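Local coordinates for protein xyloglucanase (Paenibacillus pabuli, PDB 2JEQ) that hydrolyses the beta-1,4-linked glucan backbone of xyloglucan, a branched plant cell-wall polysaccharide, probably from within the chain, at residues L48-E53 and T63-P68; E178-V183 and T197-Y202; E182-N187 and G226-I231. All coordinates share one frame; numbering follows the deposited sequence.

In the fold
All three contacts of this xyloglucanase sit in loops that follow strands 45-47, 175-178 and 222-225 of one closed eight-stranded parallel barrel. Interaction 1 comes first along the chain, in the loops between strand 45-47 and helix 72-80. Interactions 2 and 3 start from one loop, after strand 175-178, and share E182 and V183. Interaction 2 turns to helix 193-211 and interaction 3 to the loop after the adjacent strand 222-225. Their centres lie about 9 Å apart and they touch, whereas the centre of interaction 1 is about 23 Å from either. Interaction 1 meets the glycan directly, while interactions 2 and 3 hold the loop that carries N181 and E182 to the chain E glucose.

Interaction 1 (L48-E53 and T63-P68). With BGC (beta-D-glucopyranose), chain B; BGC (beta-D-glucopyranose), chain C; BGC (beta-D-glucopyranose), chain D.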
loop_
_atom_site.group_PDB
_atom_site.type_symbol
_atom_site.label_atom_id
_atom_site.label_comp_id
_atom_site.label_asym_id
_atom_site.label_seq_id
_atom_site.Cartn_x
_atom_site.Cartn_y
_atom_site.Cartn_z
ATOM N N LEU A 48 6.711 3.143 -4.711
ATOM C CA LEU A 48 7.416 4.379 -5.022
ATOM C C LEU A 48 7.276 5.280 -3.793
ATOM O O LEU A 48 6.603 6.318 -3.815
ATOM C CB LEU A 48 6.848 5.030 -6.299
ATOM C CG LEU A 48 7.455 6.312 -6.869
ATOM C CD1 LEU A 48 8.939 6.102 -7.247
ATOM C CD2 LEU A 48 6.648 6.909 -8.060
ATOM N N GLY A 49 7.875 4.841 -2.692
ATOM C CA GLY A 49 7.598 5.447 -1.382
ATOM C C GLY A 49 8.390 6.701 -1.157
ATOM O O GLY A 49 9.457 6.883 -1.767
ATOM N N ASN A 50 7.909 7.541 -0.225
ATOM C CA ASN A 50 8.426 8.923 -0.025
ATOM C C ASN A 50 8.548 9.797 -1.298
ATOM O O ASN A 50 9.565 10.518 -1.526
ATOM C CB ASN A 50 9.760 8.909 0.747
ATOM C CG ASN A 50 9.589 8.589 2.215
ATOM O OD1 ASN A 50 8.495 8.242 2.677
ATOM N ND2 ASN A 50 10.685 8.695 2.959
ATOM N N GLN A 51 7.493 9.793 -2.113
ATOM C CA GLN A 51 7.450 10.701 -3.285
ATOM C C GLN A 51 6.136 11.463 -3.317
ATOM O O GLN A 51 5.968 12.471 -2.631
ATOM C CB GLN A 51 7.737 9.961 -4.606
ATOM C CG GLN A 51 9.077 9.172 -4.625
ATOM C CD GLN A 51 10.286 9.934 -5.230
ATOM O OE1 GLN A 51 11.259 9.304 -5.659
ATOM N NE2 GLN A 51 10.217 11.273 -5.281
ATOM N N LEU A 52 5.162 10.932 -4.039
ATOM C CA LEU A 52 3.933 11.673 -4.233
ATOM C C LEU A 52 3.072 11.753 -2.958
ATOM O O LEU A 52 2.115 12.531 -2.926
ATOM C CB LEU A 52 3.144 11.131 -5.454
ATOM C CG LEU A 52 3.521 11.671 -6.857
ATOM C CD1 LEU A 52 4.955 11.350 -7.254
ATOM C CD2 LEU A 52 2.557 11.125 -7.939
ATOM N N GLU A 53 3.416 10.982 -1.907
ATOM C CA GLU A 53 2.751 11.120 -0.599
ATOM C C GLU A 53 3.454 12.078 0.356
ATOM O O GLU A 53 2.864 12.542 1.343
ATOM C CB GLU A 53 2.491 9.768 0.088
ATOM C CG GLU A 53 3.615 9.187 0.923
ATOM C CD GLU A 53 4.793 8.647 0.109
ATOM O OE1 GLU A 53 4.966 8.994 -1.096
ATOM O OE2 GLU A 53 5.545 7.830 0.691
ATOM N N THR A 63 9.676 15.922 -3.634
ATOM C CA THR A 63 11.086 16.091 -3.258
ATOM C C THR A 63 11.317 16.451 -1.776
ATOM O O THR A 63 12.463 16.665 -1.355
ATOM C CB THR A 63 11.761 17.143 -4.149
ATOM O OG1 THR A 63 11.017 18.367 -4.080
ATOM C CG2 THR A 63 11.770 16.697 -5.587
ATOM N N ALA A 64 10.235 16.487 -0.980
ATOM C CA ALA A 64 10.309 16.975 0.407
ATOM C C ALA A 64 10.909 15.970 1.390
ATOM O O ALA A 64 11.380 16.341 2.466
ATOM C CB ALA A 64 8.945 17.450 0.877
ATOM N N TRP A 65 10.896 14.696 1.018
ATOM C CA TRP A 65 11.390 13.650 1.886
ATOM C C TRP A 65 12.656 12.946 1.338
ATOM O O TRP A 65 12.749 11.729 1.369
ATOM C CB TRP A 65 10.272 12.647 2.208
ATOM C CG TRP A 65 9.142 13.203 3.098
ATOM C CD1 TRP A 65 9.088 14.443 3.747
ATOM C CD2 TRP A 65 7.933 12.541 3.423
ATOM N NE1 TRP A 65 7.911 14.555 4.452
ATOM C CE2 TRP A 65 7.190 13.401 4.279
ATOM C CE3 TRP A 65 7.408 11.275 3.109
ATOM C CZ2 TRP A 65 5.944 13.038 4.811
ATOM C CZ3 TRP A 65 6.165 10.925 3.639
ATOM C CH2 TRP A 65 5.453 11.811 4.478
ATOM N N GLY A 66 13.604 13.723 0.811
ATOM C CA GLY A 66 14.963 13.200 0.514
ATOM C C GLY A 66 15.133 12.492 -0.834
ATOM O O GLY A 66 16.246 12.080 -1.193
ATOM N N ASN A 67 14.053 12.335 -1.581
ATOM C CA ASN A 67 14.171 11.761 -2.923
ATOM C C ASN A 67 14.108 12.815 -4.021
ATOM O O ASN A 67 13.465 13.822 -3.840
ATOM C CB ASN A 67 13.132 10.667 -3.174
ATOM C CG ASN A 67 13.304 9.488 -2.253
ATOM O OD1 ASN A 67 14.392 8.949 -2.152
ATOM N ND2 ASN A 67 12.219 9.056 -1.597
ATOM N N PRO A 68 14.733 12.527 -5.186
ATOM C CA PRO A 68 14.649 13.394 -6.364
ATOM C C PRO A 68 13.284 13.311 -7.057
ATOM O O PRO A 68 12.508 12.398 -6.769
ATOM C CB PRO A 68 15.769 12.858 -7.267
ATOM C CG PRO A 68 15.826 11.407 -6.969
ATOM C CD PRO A 68 15.539 11.305 -5.456
HETATM C C2 BGC B . 9.676 11.709 7.946
HETATM C C3 BGC B . 10.047 13.029 7.310
HETATM C C4 BGC B . 11.409 12.906 6.596
HETATM C C5 BGC B . 11.439 11.684 5.653
HETATM C C6 BGC B . 12.804 11.385 5.049
HETATM C C1 BGC B . 9.685 10.666 6.824
HETATM O O2 BGC B . 8.399 11.793 8.556
HETATM O O3 BGC B . 10.035 14.041 8.289
HETATM O O4 BGC B . 11.609 14.048 5.791
HETATM O O5 BGC B . 10.961 10.522 6.282
HETATM O O6 BGC B . 13.731 11.091 6.062
HETATM C C2 BGC C . 8.721 6.225 5.566
HETATM C C3 BGC C . 9.477 7.276 6.337
HETATM C C4 BGC C . 8.657 8.571 6.412
HETATM C C5 BGC C . 7.275 8.225 6.984
HETATM C C6 BGC C . 6.380 9.452 7.149
HETATM C C1 BGC C . 7.351 6.015 6.198
HETATM O O2 BGC C . 9.477 5.040 5.552
HETATM O O3 BGC C . 10.707 7.381 5.652
HETATM O O4 BGC C . 9.273 9.427 7.350
HETATM O O5 BGC C . 6.638 7.225 6.198
HETATM O O6 BGC C . 5.595 9.234 8.308
HETATM C C2 BGC D . 13.216 15.755 5.208
HETATM C C3 BGC D . 14.043 16.949 5.726
HETATM C C4 BGC D . 13.569 17.553 7.069
HETATM C C5 BGC D . 13.008 16.469 7.996
HETATM C C6 BGC D . 12.436 16.977 9.319
HETATM C C1 BGC D . 12.576 14.949 6.331
HETATM O O2 BGC D . 14.030 14.868 4.475
HETATM O O3 BGC D . 14.065 17.947 4.722
HETATM O O4 BGC D . 14.625 18.241 7.715
HETATM O O5 BGC D . 11.988 15.834 7.259
HETATM O O6 BGC D . 11.113 17.437 9.110
HETATM O O HOH W 1 10.858 12.977 -1.309
HETATM O O HOH W 2 13.465 8.960 1.652
HETATM O O HOH W 3 12.847 9.812 -7.824
#
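N50 sets its side-chain amide against the rim of the W65 indole, joining two parts of the connection after the first strand of a (beta/alpha)8 barrel, the fold of glycoside hydrolase family 5. Its OD1 lies near the plane of the indole, 3.3 Å from W65 CE3, and the amide and ring planes stand 71° apart. The other branch of the same amide faces the glycan: N50 ND2 donates to O3 of the chain C glucose over 3.0 Å. W65 carries a second sugar, the chain B glucose, over one face, with that sugar's O4 at 3.3 Å from W65 CD1, an aromatic platform of the kind common in carbohydrate-binding clefts. E53 forms the second shell. Each of its carboxylate oxygens takes one backbone N-H, OE2 that of N50 and OE1 that of Q51, which helps to fix the turn from which N50 projects.

Beyond the indole, each segment sends a side-chain amide to a backbone carbonyl of the other. N67 ND2 donates almost straight to N50 O (3.0 Å, 168°), arriving above the carbonyl plane, and a water links the same oxygen to W65 N. The chain of Q51 bends at its second torsion (chi2 -95°), which brings the terminal amide across N67 CB; R376 also bonds Q51 OE1. From there Q51 NE2 donates to P68 O at 3.0 Å, while one water donates to both Q51 OE1 and P68 O.

Interaction 2 (E178-V183 and T197-Y202). With BGC (beta-D-glucopyranose), chain E.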
loop_
_atom_site.group_PDB
_atom_site.type_symbol
_atom_site.label_atom_id
_atom_site.label_comp_id
_atom_site.label_asym_id
_atom_site.label_seq_id
_atom_site.Cartn_x
_atom_site.Cartn_y
_atom_site.Cartn_z
ATOM N N GLU A 178 -6.804 2.353 -5.006
ATOM C CA GLU A 178 -6.792 1.911 -3.619
ATOM C C GLU A 178 -7.419 2.999 -2.741
ATOM O O GLU A 178 -6.892 4.107 -2.685
ATOM C CB GLU A 178 -5.350 1.661 -3.208
ATOM C CG GLU A 178 -5.137 1.155 -1.779
ATOM C CD GLU A 178 -3.639 1.062 -1.469
ATOM O OE1 GLU A 178 -2.817 1.292 -2.389
ATOM O OE2 GLU A 178 -3.264 0.786 -0.316
ATOM N N SER A 179 -8.502 2.669 -2.020
ATOM C CA SER A 179 -9.392 3.666 -1.399
ATOM C C SER A 179 -8.701 4.561 -0.376
ATOM O O SER A 179 -9.030 5.741 -0.192
ATOM C CB SER A 179 -10.536 2.932 -0.688
ATOM O OG SER A 179 -10.016 2.192 0.418
ATOM N N MET A 180 -7.773 3.964 0.351
ATOM C CA MET A 180 -7.045 4.687 1.365
ATOM C C MET A 180 -5.872 3.815 1.761
ATOM O O MET A 180 -5.688 2.720 1.198
ATOM C CB MET A 180 -7.944 5.032 2.561
ATOM C CG MET A 180 -8.713 3.845 3.111
ATOM S SD MET A 180 -10.291 4.403 3.835
ATOM C CE MET A 180 -10.590 2.940 4.810
ATOM N N ASN A 181 -5.087 4.295 2.709
ATOM C CA ASN A 181 -3.820 3.659 3.036
ATOM C C ASN A 181 -3.970 2.971 4.378
ATOM O O ASN A 181 -4.634 1.938 4.453
ATOM C CB ASN A 181 -2.654 4.658 3.017
ATOM C CG ASN A 181 -1.349 4.047 3.526
ATOM O OD1 ASN A 181 -0.998 2.918 3.182
ATOM N ND2 ASN A 181 -0.655 4.778 4.394
ATOM N N GLU A 182 -3.403 3.554 5.432
ATOM C CA GLU A 182 -3.535 2.986 6.788
ATOM C C GLU A 182 -4.461 3.842 7.645
ATOM O O GLU A 182 -4.078 4.912 8.151
ATOM C CB GLU A 182 -2.169 2.826 7.461
ATOM C CG GLU A 182 -1.235 1.824 6.796
ATOM C CD GLU A 182 0.142 1.744 7.467
ATOM O OE1 GLU A 182 0.535 2.691 8.221
ATOM O OE2 GLU A 182 0.850 0.740 7.180
ATOM N N VAL A 183 -5.682 3.368 7.821
ATOM C CA VAL A 183 -6.709 4.211 8.391
ATOM C C VAL A 183 -7.127 3.655 9.755
ATOM O O VAL A 183 -7.580 2.523 9.846
ATOM C CB VAL A 183 -7.930 4.383 7.413
ATOM C CG1 VAL A 183 -9.086 5.101 8.082
ATOM C CG2 VAL A 183 -7.506 5.095 6.138
ATOM N N THR A 197 -16.881 1.398 11.752
ATOM C CA THR A 197 -18.024 1.647 10.893
ATOM C C THR A 197 -17.775 2.809 9.916
ATOM O O THR A 197 -18.141 2.697 8.742
ATOM C CB THR A 197 -19.312 1.838 11.702
ATOM O OG1 THR A 197 -19.589 0.617 12.378
ATOM C CG2 THR A 197 -20.518 2.205 10.768
ATOM N N ASN A 198 -17.198 3.907 10.426
ATOM C CA ASN A 198 -16.698 5.005 9.609
ATOM C C ASN A 198 -15.739 4.521 8.515
ATOM O O ASN A 198 -15.943 4.828 7.337
ATOM C CB ASN A 198 -16.017 6.105 10.473
ATOM C CG ASN A 198 -16.992 6.817 11.344
ATOM O OD1 ASN A 198 -18.214 6.762 11.092
ATOM N ND2 ASN A 198 -16.491 7.515 12.369
ATOM N N LEU A 199 -14.734 3.736 8.891
ATOM C CA LEU A 199 -13.779 3.184 7.889
ATOM C C LEU A 199 -14.554 2.364 6.831
ATOM O O LEU A 199 -14.338 2.500 5.578
ATOM C CB LEU A 199 -12.700 2.335 8.585
ATOM C CG LEU A 199 -11.612 1.610 7.778
ATOM C CD1 LEU A 199 -10.532 1.154 8.726
ATOM C CD2 LEU A 199 -12.188 0.401 6.997
ATOM N N ASN A 200 -15.490 1.546 7.313
ATOM C CA ASN A 200 -16.303 0.745 6.386
ATOM C C ASN A 200 -17.107 1.667 5.453
ATOM O O ASN A 200 -17.247 1.390 4.256
ATOM C CB ASN A 200 -17.217 -0.257 7.138
ATOM C CG ASN A 200 -16.424 -1.434 7.793
ATOM O OD1 ASN A 200 -15.381 -1.878 7.285
ATOM N ND2 ASN A 200 -16.923 -1.918 8.925
ATOM N N ALA A 201 -17.631 2.760 6.006
ATOM C CA ALA A 201 -18.374 3.729 5.197
ATOM C C ALA A 201 -17.505 4.330 4.074
ATOM O O ALA A 201 -18.002 4.554 2.980
ATOM C CB ALA A 201 -18.992 4.846 6.090
ATOM N N TYR A 202 -16.226 4.598 4.347
ATOM C CA TYR A 202 -15.334 5.193 3.333
ATOM C C TYR A 202 -15.093 4.196 2.224
ATOM O O TYR A 202 -15.116 4.559 1.043
ATOM C CB TYR A 202 -13.966 5.621 3.878
ATOM C CG TYR A 202 -13.938 6.475 5.131
ATOM C CD1 TYR A 202 -14.987 7.341 5.461
ATOM C CD2 TYR A 202 -12.811 6.452 5.965
ATOM C CE1 TYR A 202 -14.928 8.140 6.640
ATOM C CE2 TYR A 202 -12.743 7.239 7.126
ATOM C CZ TYR A 202 -13.795 8.065 7.458
ATOM O OH TYR A 202 -13.701 8.794 8.622
HETATM C C2 BGC E . 3.216 3.749 5.605
HETATM C C3 BGC E . 4.421 4.494 5.042
HETATM C C4 BGC E . 5.609 4.484 6.032
HETATM C C5 BGC E . 5.854 3.054 6.554
HETATM C C6 BGC E . 7.030 2.837 7.524
HETATM C C1 BGC E . 3.758 2.403 6.049
HETATM O O1 BGC E . 2.757 1.467 6.352
HETATM O O2 BGC E . 2.205 3.616 4.623
HETATM O O3 BGC E . 4.033 5.807 4.751
HETATM O O4 BGC E . 6.751 5.006 5.388
HETATM O O5 BGC E . 4.620 2.652 7.138
HETATM O O6 BGC E . 6.923 3.672 8.667
#
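The thioether end of M180 touches both L199 and Y202, tying the loop that follows the fourth barrel strand to helix 193-211, the next helix of this (beta/alpha)8 fold. Here the packing is tight. M180 CE presses on L199 CG at 3.4 Å, closer than carbons usually approach, and the sulfur of M180 lies at the edge of the Y202 ring, 5.2 Å from its centroid and 82° off the normal, a Met-aromatic contact made in the plane rather than over a face. The methionine chain runs extended beyond CG (chi2 -150°, chi3 -162°), which carries the methyl to the leucine while SD passes Y202 CB at 3.9 Å.

The side chain of V183 packs more loosely, its CG1 standing 4.3 Å from L199 CD1, although V183 O comes to 3.4 Å of that same carbon. Farther round the helix, T197 is exposed and N198, N200 and A201 are partly so. With an alanine at M180, the branch point of L199 and the edge of Y202 would probably lose their shared apolar partner and a gap would open between loop and helix. The phenol oxygen of Y202 has its polar partner elsewhere, in Q150.

Between these two segments the chemistry is apolar and implies a grip by shape and dispersion; S179 OG adds a hydrogen bond to N203 farther along the helix, and N181 ND2 serves the sugar, donating to O2 of the chain E glucose over 3.1 Å.

Interaction 3 (E182-N187 and G226-I231); sequences EVFDGN and GWNTNI. With BGC (beta-D-glucopyranose), chain E.
F184 stacks on the side-chain amide of N228, and the phenylalanine can be followed outward from its root. CB sits over one face of the W227 indole, 3.8 Å from the centroid of the five-membered ring, a CH-pi contact. CG lies 3.6 Å from N228 CG, where ring and amide run nearly parallel, their planes 18° apart. Of the ortho carbons, CD1 meets N228 OD1 at 3.1 Å and CD2 the amide's other half. CE1 and CE2 repeat that division toward OD1 and ND2, and CZ, at the tip, still has OD1 at 3.8 Å. G186 N covers the opposite face.

At the backbone, N228 N donates to V183 O over 3.0 Å. A water donates to both N228 OD1 and E182 OE1, connecting the stack to a glutamate that is probably the acid/base, as in family 5 relatives; Y135 and H264 also bond its carboxylate, and T229 OG1 approaches its CG.

The contact bridges the loops after strands 175-178 and 222-225: W227 leans on Y195 and L199 of helix 193-211, T229 packs on strand 259-265, and N230 caps helix 231-235, whose I231 meets helix 298-313.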
loop_
_atom_site.group_PDB
_atom_site.type_symbol
_atom_site.label_atom_id
_atom_site.label_comp_id
_atom_site.label_asym_id
_atom_site.label_seq_id
_atom_site.Cartn_x
_atom_site.Cartn_y
_atom_site.Cartn_z
ATOM N N GLU A 182 -3.403 3.554 5.432
ATOM C CA GLU A 182 -3.535 2.986 6.788
ATOM C C GLU A 182 -4.461 3.842 7.645
ATOM O O GLU A 182 -4.078 4.912 8.151
ATOM C CB GLU A 182 -2.169 2.826 7.461
ATOM C CG GLU A 182 -1.235 1.824 6.796
ATOM C CD GLU A 182 0.142 1.744 7.467
ATOM O OE1 GLU A 182 0.535 2.691 8.221
ATOM O OE2 GLU A 182 0.850 0.740 7.180
ATOM N N VAL A 183 -5.682 3.368 7.821
ATOM C CA VAL A 183 -6.709 4.211 8.391
ATOM C C VAL A 183 -7.127 3.655 9.755
ATOM O O VAL A 183 -7.580 2.523 9.846
ATOM C CB VAL A 183 -7.930 4.383 7.413
ATOM C CG1 VAL A 183 -9.086 5.101 8.082
ATOM C CG2 VAL A 183 -7.506 5.095 6.138
ATOM N N PHE A 184 -6.938 4.482 10.786
ATOM C CA PHE A 184 -7.215 4.161 12.176
ATOM C C PHE A 184 -7.204 5.426 13.054
ATOM O O PHE A 184 -7.071 6.549 12.539
ATOM C CB PHE A 184 -6.330 2.999 12.693
ATOM C CG PHE A 184 -4.935 3.397 13.161
ATOM C CD1 PHE A 184 -4.079 4.150 12.360
ATOM C CD2 PHE A 184 -4.479 2.967 14.401
ATOM C CE1 PHE A 184 -2.782 4.513 12.806
ATOM C CE2 PHE A 184 -3.184 3.316 14.874
ATOM C CZ PHE A 184 -2.336 4.083 14.066
ATOM N N ASP A 185 -7.378 5.260 14.366
ATOM C CA ASP A 185 -7.504 6.412 15.269
ATOM C C ASP A 185 -6.206 6.825 15.945
ATOM O O ASP A 185 -6.213 7.668 16.853
ATOM C CB ASP A 185 -8.616 6.174 16.326
ATOM C CG ASP A 185 -8.403 4.896 17.164
ATOM O OD1 ASP A 185 -7.514 4.067 16.826
ATOM O OD2 ASP A 185 -9.143 4.713 18.183
ATOM N N GLY A 186 -5.091 6.248 15.503
ATOM C CA GLY A 186 -3.806 6.486 16.146
ATOM C C GLY A 186 -3.517 5.613 17.361
ATOM O O GLY A 186 -2.466 5.779 17.987
ATOM N N ASN A 187 -4.436 4.690 17.695
ATOM C CA ASN A 187 -4.324 3.771 18.845
ATOM C C ASN A 187 -4.020 2.339 18.397
ATOM O O ASN A 187 -4.691 1.841 17.513
ATOM C CB ASN A 187 -5.645 3.743 19.632
ATOM C CG ASN A 187 -5.727 4.809 20.710
ATOM O OD1 ASN A 187 -4.830 4.946 21.554
ATOM N ND2 ASN A 187 -6.829 5.548 20.711
ATOM N N GLY A 226 -8.732 -2.970 5.672
ATOM C CA GLY A 226 -9.408 -2.877 6.968
ATOM C C GLY A 226 -8.624 -1.960 7.897
ATOM O O GLY A 226 -7.847 -1.075 7.436
ATOM N N TRP A 227 -8.853 -2.159 9.193
ATOM C CA TRP A 227 -8.319 -1.331 10.253
ATOM C C TRP A 227 -6.787 -1.327 10.306
ATOM O O TRP A 227 -6.157 -2.372 10.550
ATOM C CB TRP A 227 -8.842 -1.815 11.604
ATOM C CG TRP A 227 -8.526 -0.871 12.758
ATOM C CD1 TRP A 227 -7.499 -0.967 13.656
ATOM C CD2 TRP A 227 -9.257 0.300 13.113
ATOM N NE1 TRP A 227 -7.555 0.077 14.564
ATOM C CE2 TRP A 227 -8.632 0.862 14.255
ATOM C CE3 TRP A 227 -10.408 0.914 12.598
ATOM C CZ2 TRP A 227 -9.102 2.036 14.872
ATOM C CZ3 TRP A 227 -10.880 2.081 13.220
ATOM C CH2 TRP A 227 -10.219 2.635 14.334
ATOM N N ASN A 228 -6.209 -0.148 10.107
ATOM C CA ASN A 228 -4.738 0.061 10.118
ATOM C C ASN A 228 -3.974 -0.888 9.206
ATOM O O ASN A 228 -2.831 -1.238 9.494
ATOM C CB ASN A 228 -4.217 -0.052 11.548
ATOM C CG ASN A 228 -2.925 0.726 11.789
ATOM O OD1 ASN A 228 -2.608 1.676 11.081
ATOM N ND2 ASN A 228 -2.193 0.329 12.827
ATOM N N THR A 229 -4.590 -1.268 8.083
ATOM C CA THR A 229 -4.128 -2.403 7.241
ATOM C C THR A 229 -3.625 -3.608 8.068
ATOM O O THR A 229 -2.633 -4.246 7.721
ATOM C CB THR A 229 -3.008 -2.013 6.239
ATOM O OG1 THR A 229 -1.934 -1.381 6.941
ATOM C CG2 THR A 229 -3.512 -1.097 5.138
ATOM N N ASN A 230 -4.284 -3.894 9.176
ATOM C CA ASN A 230 -3.822 -4.916 10.094
ATOM C C ASN A 230 -4.580 -6.233 9.863
ATOM O O ASN A 230 -5.803 -6.278 9.973
ATOM C CB ASN A 230 -3.957 -4.392 11.529
ATOM C CG ASN A 230 -3.541 -5.425 12.614
ATOM O OD1 ASN A 230 -4.271 -6.387 12.915
ATOM N ND2 ASN A 230 -2.399 -5.177 13.244
ATOM N N ILE A 231 -3.850 -7.297 9.535
ATOM C CA ILE A 231 -4.459 -8.614 9.221
ATOM C C ILE A 231 -5.433 -9.097 10.307
ATOM O O ILE A 231 -6.535 -9.520 9.995
ATOM C CB ILE A 231 -3.382 -9.711 8.946
ATOM C CG1 ILE A 231 -2.703 -9.480 7.593
ATOM C CG2 ILE A 231 -4.003 -11.101 8.934
ATOM C CD1 ILE A 231 -1.317 -10.168 7.449
HETATM C C2 BGC E . 3.216 3.749 5.605
HETATM C C3 BGC E . 4.421 4.494 5.042
HETATM C C4 BGC E . 5.609 4.484 6.032
HETATM C C5 BGC E . 5.854 3.054 6.554
HETATM C C6 BGC E . 7.030 2.837 7.524
HETATM C C1 BGC E . 3.758 2.403 6.049
HETATM O O1 BGC E . 2.757 1.467 6.352
HETATM O O2 BGC E . 2.205 3.616 4.623
HETATM O O3 BGC E . 4.033 5.807 4.751
HETATM O O4 BGC E . 6.751 5.006 5.388
HETATM O O5 BGC E . 4.620 2.652 7.138
HETATM O O6 BGC E . 6.923 3.672 8.667
HETATM O O HOH W 4 -0.266 2.753 11.062
HETATM O O HOH W 5 -6.287 1.210 6.666
HETATM O O HOH W 6 -5.328 -0.361 16.326
#